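Short-chain dehydrogenase/reductase SDR (PDB 3GUY) probably catalyses an NAD(P)(H)-dependent oxidation or reduction, as other short-chain dehydrogenases/reductases do. Local coordinates at residues K167-Y172 with N212-D217; P73-H78 with N124-M129. The protein carries 2 engineered substitutions. All blocks are in the same frame, centred on the assembly; numbering follows the deposited sequence.

Contact 1. Residues K167-Y172 with N212-D217; sequences KIIAVY and NGYVSD
The outermost strand of this chain's Rossmann-type sheet, 214-222, comes in beside strand 167-174, and the two segments are splayed, their axes crossing at 64°. Backbone bonding between them begins where they converge: A170 N donates a hydrogen bond to S216 O at 2.9 Å, almost straight at 174°, arriving from above the carbonyl plane. The same carbonyl takes a CA-H...O contact from I169, and D217 CA answers with one to A170 O. A170 and D217 form the parallel bridge.

Where the strands diverge, side chains make the contact. Y214 carries its ring in the crowded position between backbone N and carbonyl carbon (chi1 75°), and K167, bent at its last two torsions, lays CE over one ring face, 3.6 Å from the centroid. K167 NZ stays over that face at cation-pi distance while hydrogen bonding N124 OD1. I169 CD1 meets the ring edge, 3.5 Å from Y214 CE1.

Water and charge finish the contact. One water links I168 O to Y214 OH; R158, from helix 141-160, makes a salt bridge to D217 OD1. Y214, V215 and D217 also pair antiparallel with a strand of the second subunit, extending the sheet. The second water accepts a hydrogen bond from Y172 OH, 2.6 Å between the oxygens, and donates one to D217 OD1, also at 2.6 Å.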
loop_
_atom_site.group_PDB
_atom_site.type_symbol
_atom_site.label_atom_id
_atom_site.label_comp_id
_atom_site.label_asym_id
_atom_site.label_seq_id
_atom_site.Cartn_x
_atom_site.Cartn_y
_atom_site.Cartn_z
ATOM N N LYS D 167 22.653 3.305 2.565
ATOM C CA LYS D 167 21.403 3.231 1.824
ATOM C C LYS D 167 20.841 1.829 1.927
ATOM O O LYS D 167 21.584 0.881 1.986
ATOM C CB LYS D 167 21.704 3.485 0.344
ATOM C CG LYS D 167 21.513 4.908 -0.056
ATOM C CD LYS D 167 22.200 5.249 -1.376
ATOM C CE LYS D 167 22.364 4.087 -2.356
ATOM N NZ LYS D 167 23.815 3.968 -2.704
ATOM N N ILE D 168 19.522 1.702 1.903
ATOM C CA ILE D 168 18.930 0.373 1.845
ATOM C C ILE D 168 18.242 0.151 0.474
ATOM O O ILE D 168 17.457 0.966 0.027
ATOM C CB ILE D 168 17.909 0.157 2.993
ATOM C CG1 ILE D 168 18.591 0.199 4.360
ATOM C CG2 ILE D 168 17.235 -1.199 2.858
ATOM C CD1 ILE D 168 17.590 0.259 5.537
ATOM N N ILE D 169 18.566 -0.963 -0.154
ATOM C CA ILE D 169 18.017 -1.380 -1.471
ATOM C C ILE D 169 17.049 -2.526 -1.190
ATOM O O ILE D 169 17.378 -3.464 -0.460
ATOM C CB ILE D 169 19.105 -1.880 -2.457
ATOM C CG1 ILE D 169 20.284 -0.884 -2.548
ATOM C CG2 ILE D 169 18.517 -2.242 -3.883
ATOM C CD1 ILE D 169 19.893 0.455 -2.799
ATOM N N ALA D 170 15.822 -2.374 -1.676
ATOM C CA ALA D 170 14.765 -3.365 -1.391
ATOM C C ALA D 170 14.573 -4.223 -2.615
ATOM O O ALA D 170 14.411 -3.728 -3.707
ATOM C CB ALA D 170 13.445 -2.673 -0.995
ATOM N N VAL D 171 14.616 -5.523 -2.438
ATOM C CA VAL D 171 14.464 -6.451 -3.536
ATOM C C VAL D 171 13.341 -7.411 -3.176
ATOM O O VAL D 171 13.326 -7.932 -2.050
ATOM C CB VAL D 171 15.758 -7.279 -3.744
ATOM C CG1 VAL D 171 15.597 -8.171 -4.943
ATOM C CG2 VAL D 171 17.025 -6.335 -3.817
ATOM N N TYR D 172 12.422 -7.628 -4.131
ATOM C CA TYR D 172 11.223 -8.446 -3.937
ATOM C C TYR D 172 11.112 -9.494 -5.022
ATOM O O TYR D 172 10.559 -9.224 -6.093
ATOM C CB TYR D 172 9.942 -7.599 -3.945
ATOM C CG TYR D 172 9.938 -6.440 -2.971
ATOM C CD1 TYR D 172 9.510 -6.600 -1.656
ATOM C CD2 TYR D 172 10.409 -5.200 -3.348
ATOM C CE1 TYR D 172 9.504 -5.539 -0.759
ATOM C CE2 TYR D 172 10.421 -4.104 -2.436
ATOM C CZ TYR D 172 9.945 -4.289 -1.157
ATOM O OH TYR D 172 9.997 -3.228 -0.282
ATOM N N ASN D 212 24.769 8.479 -11.555
ATOM C CA ASN D 212 24.287 9.210 -10.397
ATOM C C ASN D 212 22.822 8.837 -9.995
ATOM O O ASN D 212 22.279 9.374 -9.033
ATOM C CB ASN D 212 24.406 10.725 -10.650
ATOM N N GLY D 213 22.188 7.951 -10.752
ATOM C CA GLY D 213 20.924 7.317 -10.326
ATOM C C GLY D 213 21.251 5.938 -9.767
ATOM O O GLY D 213 22.253 5.328 -10.188
ATOM N N TYR D 214 20.449 5.439 -8.821
ATOM C CA TYR D 214 20.567 4.032 -8.400
ATOM C C TYR D 214 19.174 3.374 -8.274
ATOM O O TYR D 214 18.164 4.073 -8.201
ATOM C CB TYR D 214 21.364 3.884 -7.091
ATOM C CG TYR D 214 20.572 4.287 -5.888
ATOM C CD1 TYR D 214 20.096 3.338 -4.981
ATOM C CD2 TYR D 214 20.272 5.608 -5.662
ATOM C CE1 TYR D 214 19.337 3.696 -3.903
ATOM C CE2 TYR D 214 19.540 5.972 -4.563
ATOM C CZ TYR D 214 19.079 5.021 -3.689
ATOM O OH TYR D 214 18.340 5.399 -2.612
ATOM N N VAL D 215 19.141 2.042 -8.322
ATOM C CA VAL D 215 17.881 1.296 -8.201
ATOM C C VAL D 215 17.694 1.089 -6.697
ATOM O O VAL D 215 18.448 0.315 -6.080
ATOM C CB VAL D 215 17.945 -0.046 -8.882
ATOM C CG1 VAL D 215 16.737 -0.939 -8.438
ATOM C CG2 VAL D 215 18.059 0.157 -10.439
ATOM N N SER D 216 16.692 1.763 -6.144
ATOM C CA SER D 216 16.361 1.667 -4.698
ATOM C C SER D 216 15.419 0.511 -4.366
ATOM O O SER D 216 15.386 0.024 -3.255
ATOM C CB SER D 216 15.799 2.997 -4.195
ATOM O OG SER D 216 14.671 3.457 -4.919
ATOM N N ASP D 217 14.646 0.062 -5.340
ATOM C CA ASP D 217 13.631 -0.966 -5.125
ATOM C C ASP D 217 13.461 -1.717 -6.426
ATOM O O ASP D 217 13.278 -1.106 -7.468
ATOM C CB ASP D 217 12.265 -0.336 -4.694
ATOM C CG ASP D 217 12.367 0.631 -3.476
ATOM O OD1 ASP D 217 12.183 0.124 -2.324
ATOM O OD2 ASP D 217 12.626 1.885 -3.620
HETATM O O HOH W 1 17.312 3.663 -0.738
HETATM O O HOH W 2 10.130 -0.780 -0.997
#

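Contact 2. Residues P73-H78 with N124-M129; sequences PSTVVH and NVVMIM
Strands 75-78 and 124-128 run parallel, 10° apart, and five backbone hydrogen bonds zigzag between them from S74 O to I128 N. The two bonds at V126 are the shortest: V126 N reaches V76 O at 2.7 Å, nearly along the C=O axis, and V126 O accepts from H78 N at the same length.

On the face carrying T75, V77, N124 and V126, the two valines stand side by side, both with CG1 anti to the backbone N, so that V77 CG2 rests 3.9 Å from V126 CB. T75 CG2, also anti to the backbone N, touches N124 O and crosses to V126 CG2 at 4.1 Å. V77 CG1 meets I128 CD1 at 3.8 Å, and L17 of helix 12-23 packs on both V77 and I128. I128, its CG1 anti to the carbonyl carbon, also brings CB and CG1 up against H78 O, the carbonyl that accepts the bond from its own amide N.

V76, H78, V125 and M127 occupy the other face. H78 has CG anti to the backbone N (chi1 -179°), while M127 folds back through bends at chi2 and chi3. M127 SD thus sits 3.8 Å from H78 CB and 5.0 Å from the centroid of the H78 ring, an oblique Met-aromatic contact, and the methyl CE approaches the ring obliquely too, 3.7 Å from H78 CD2. L114 of helix 93-118 packs against V76 and V125, and S106 against H78.

Strand 75-78, helix 93-118 and strand 124-128 form a beta-alpha-beta crossover, right-handed as in Rossmann folds; helix 12-23 packs on the other face of the sheet, the layered arrangement of short-chain dehydrogenases.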
loop_
_atom_site.group_PDB
_atom_site.type_symbol
_atom_site.label_atom_id
_atom_site.label_comp_id
_atom_site.label_asym_id
_atom_site.label_seq_id
_atom_site.Cartn_x
_atom_site.Cartn_y
_atom_site.Cartn_z
ATOM N N PRO D 73 32.501 -3.499 5.128
ATOM C CA PRO D 73 31.942 -3.945 3.852
ATOM C C PRO D 73 31.473 -2.775 3.000
ATOM O O PRO D 73 31.097 -1.729 3.529
ATOM C CB PRO D 73 30.773 -4.832 4.261
ATOM C CG PRO D 73 30.473 -4.501 5.655
ATOM C CD PRO D 73 31.722 -3.973 6.285
ATOM N N SER D 74 31.536 -2.949 1.691
ATOM C CA SER D 74 31.006 -1.948 0.786
ATOM C C SER D 74 29.550 -2.298 0.417
ATOM O O SER D 74 28.748 -1.417 0.128
ATOM C CB SER D 74 31.858 -1.899 -0.472
ATOM O OG SER D 74 31.854 -3.163 -1.108
ATOM N N THR D 75 29.245 -3.596 0.409
ATOM C CA THR D 75 27.865 -4.069 0.244
ATOM C C THR D 75 27.617 -5.182 1.257
ATOM O O THR D 75 28.530 -5.960 1.594
ATOM C CB THR D 75 27.625 -4.588 -1.207
ATOM O OG1 THR D 75 28.025 -3.570 -2.134
ATOM C CG2 THR D 75 26.152 -4.922 -1.468
ATOM N N VAL D 76 26.386 -5.201 1.773
ATOM C CA VAL D 76 25.874 -6.304 2.537
ATOM C C VAL D 76 24.537 -6.731 1.925
ATOM O O VAL D 76 23.615 -5.926 1.754
ATOM C CB VAL D 76 25.695 -5.972 4.025
ATOM C CG1 VAL D 76 25.177 -7.198 4.710
ATOM C CG2 VAL D 76 27.031 -5.444 4.655
ATOM N N VAL D 77 24.461 -7.983 1.548
ATOM C CA VAL D 77 23.280 -8.490 0.941
ATOM C C VAL D 77 22.645 -9.436 1.940
ATOM O O VAL D 77 23.214 -10.479 2.276
ATOM C CB VAL D 77 23.555 -9.207 -0.357
ATOM C CG1 VAL D 77 22.269 -9.847 -0.885
ATOM C CG2 VAL D 77 24.166 -8.223 -1.369
ATOM N N HIS D 78 21.452 -9.101 2.395
ATOM C CA HIS D 78 20.764 -9.998 3.312
ATOM C C HIS D 78 19.746 -10.816 2.535
ATOM O O HIS D 78 18.746 -10.273 2.078
ATOM C CB HIS D 78 20.111 -9.198 4.455
ATOM C CG HIS D 78 19.393 -10.045 5.467
ATOM N ND1 HIS D 78 20.039 -10.965 6.257
ATOM C CD2 HIS D 78 18.073 -10.159 5.768
ATOM C CE1 HIS D 78 19.161 -11.584 7.037
ATOM N NE2 HIS D 78 17.956 -11.123 6.752
ATOM N N ASN D 124 25.974 -0.215 1.004
ATOM C CA ASN D 124 24.697 -0.490 0.338
ATOM C C ASN D 124 24.183 -1.748 0.981
ATOM O O ASN D 124 24.822 -2.800 0.892
ATOM C CB ASN D 124 24.865 -0.713 -1.186
ATOM C CG ASN D 124 25.006 0.599 -1.971
ATOM O OD1 ASN D 124 24.617 1.689 -1.494
ATOM N ND2 ASN D 124 25.583 0.499 -3.194
ATOM N N VAL D 125 23.066 -1.631 1.698
ATOM C CA VAL D 125 22.480 -2.773 2.342
ATOM C C VAL D 125 21.349 -3.264 1.456
ATOM O O VAL D 125 20.382 -2.559 1.245
ATOM C CB VAL D 125 22.005 -2.395 3.739
ATOM C CG1 VAL D 125 21.337 -3.554 4.375
ATOM C CG2 VAL D 125 23.241 -1.941 4.568
ATOM N N VAL D 126 21.510 -4.443 0.903
ATOM C CA VAL D 126 20.535 -5.003 0.011
ATOM C C VAL D 126 19.673 -5.969 0.812
ATOM O O VAL D 126 20.082 -7.094 1.131
ATOM C CB VAL D 126 21.168 -5.724 -1.175
ATOM C CG1 VAL D 126 20.060 -6.342 -2.069
ATOM C CG2 VAL D 126 22.107 -4.767 -1.970
ATOM N N MET D 127 18.445 -5.548 1.085
ATOM C CA MET D 127 17.512 -6.415 1.827
ATOM C C MET D 127 16.594 -7.223 0.897
ATOM O O MET D 127 15.697 -6.688 0.259
ATOM C CB MET D 127 16.729 -5.555 2.801
ATOM C CG MET D 127 17.614 -4.826 3.865
ATOM S SD MET D 127 18.405 -5.902 5.143
ATOM C CE MET D 127 16.807 -6.689 5.640
ATOM N N ILE D 128 16.789 -8.535 0.834
ATOM C CA ILE D 128 15.968 -9.350 -0.044
ATOM C C ILE D 128 14.745 -9.861 0.706
ATOM O O ILE D 128 14.863 -10.517 1.758
ATOM C CB ILE D 128 16.741 -10.490 -0.679
ATOM C CG1 ILE D 128 17.947 -9.908 -1.474
ATOM C CG2 ILE D 128 15.828 -11.317 -1.569
ATOM C CD1 ILE D 128 18.807 -10.947 -2.034
ATOM N N MET D 129 13.568 -9.537 0.169
ATOM C CA MET D 129 12.322 -9.884 0.834
ATOM C C MET D 129 11.605 -10.878 -0.078
ATOM O O MET D 129 12.133 -11.931 -0.395
ATOM C CB MET D 129 11.489 -8.599 1.178
ATOM C CG MET D 129 12.031 -7.844 2.383
ATOM S SD MET D 129 11.474 -6.178 2.634
ATOM C CE MET D 129 12.470 -5.464 1.275
#

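From the N terminus, the chain has already laid down strands 4-7, 28-32 and 51-53 when it reaches 73-78. Contact 2 closes the excursion through helix 93-118 that returns at 124-129. The chain then passes through helix 141-160 into 167-172, and contact 1 closes the later loop, which includes helix 196-207, when 212-217 arrives. The loops follow in series, neither nested nor crossed. Strands 124-128 and 167-174 are neighbours, so the two contacts join four successive strands, from the sheet's middle to the last strand of this chain. Direct links include a probable hydrogen bond from M129 N to V171 O and packing of V171 CG2 on V126 CG1.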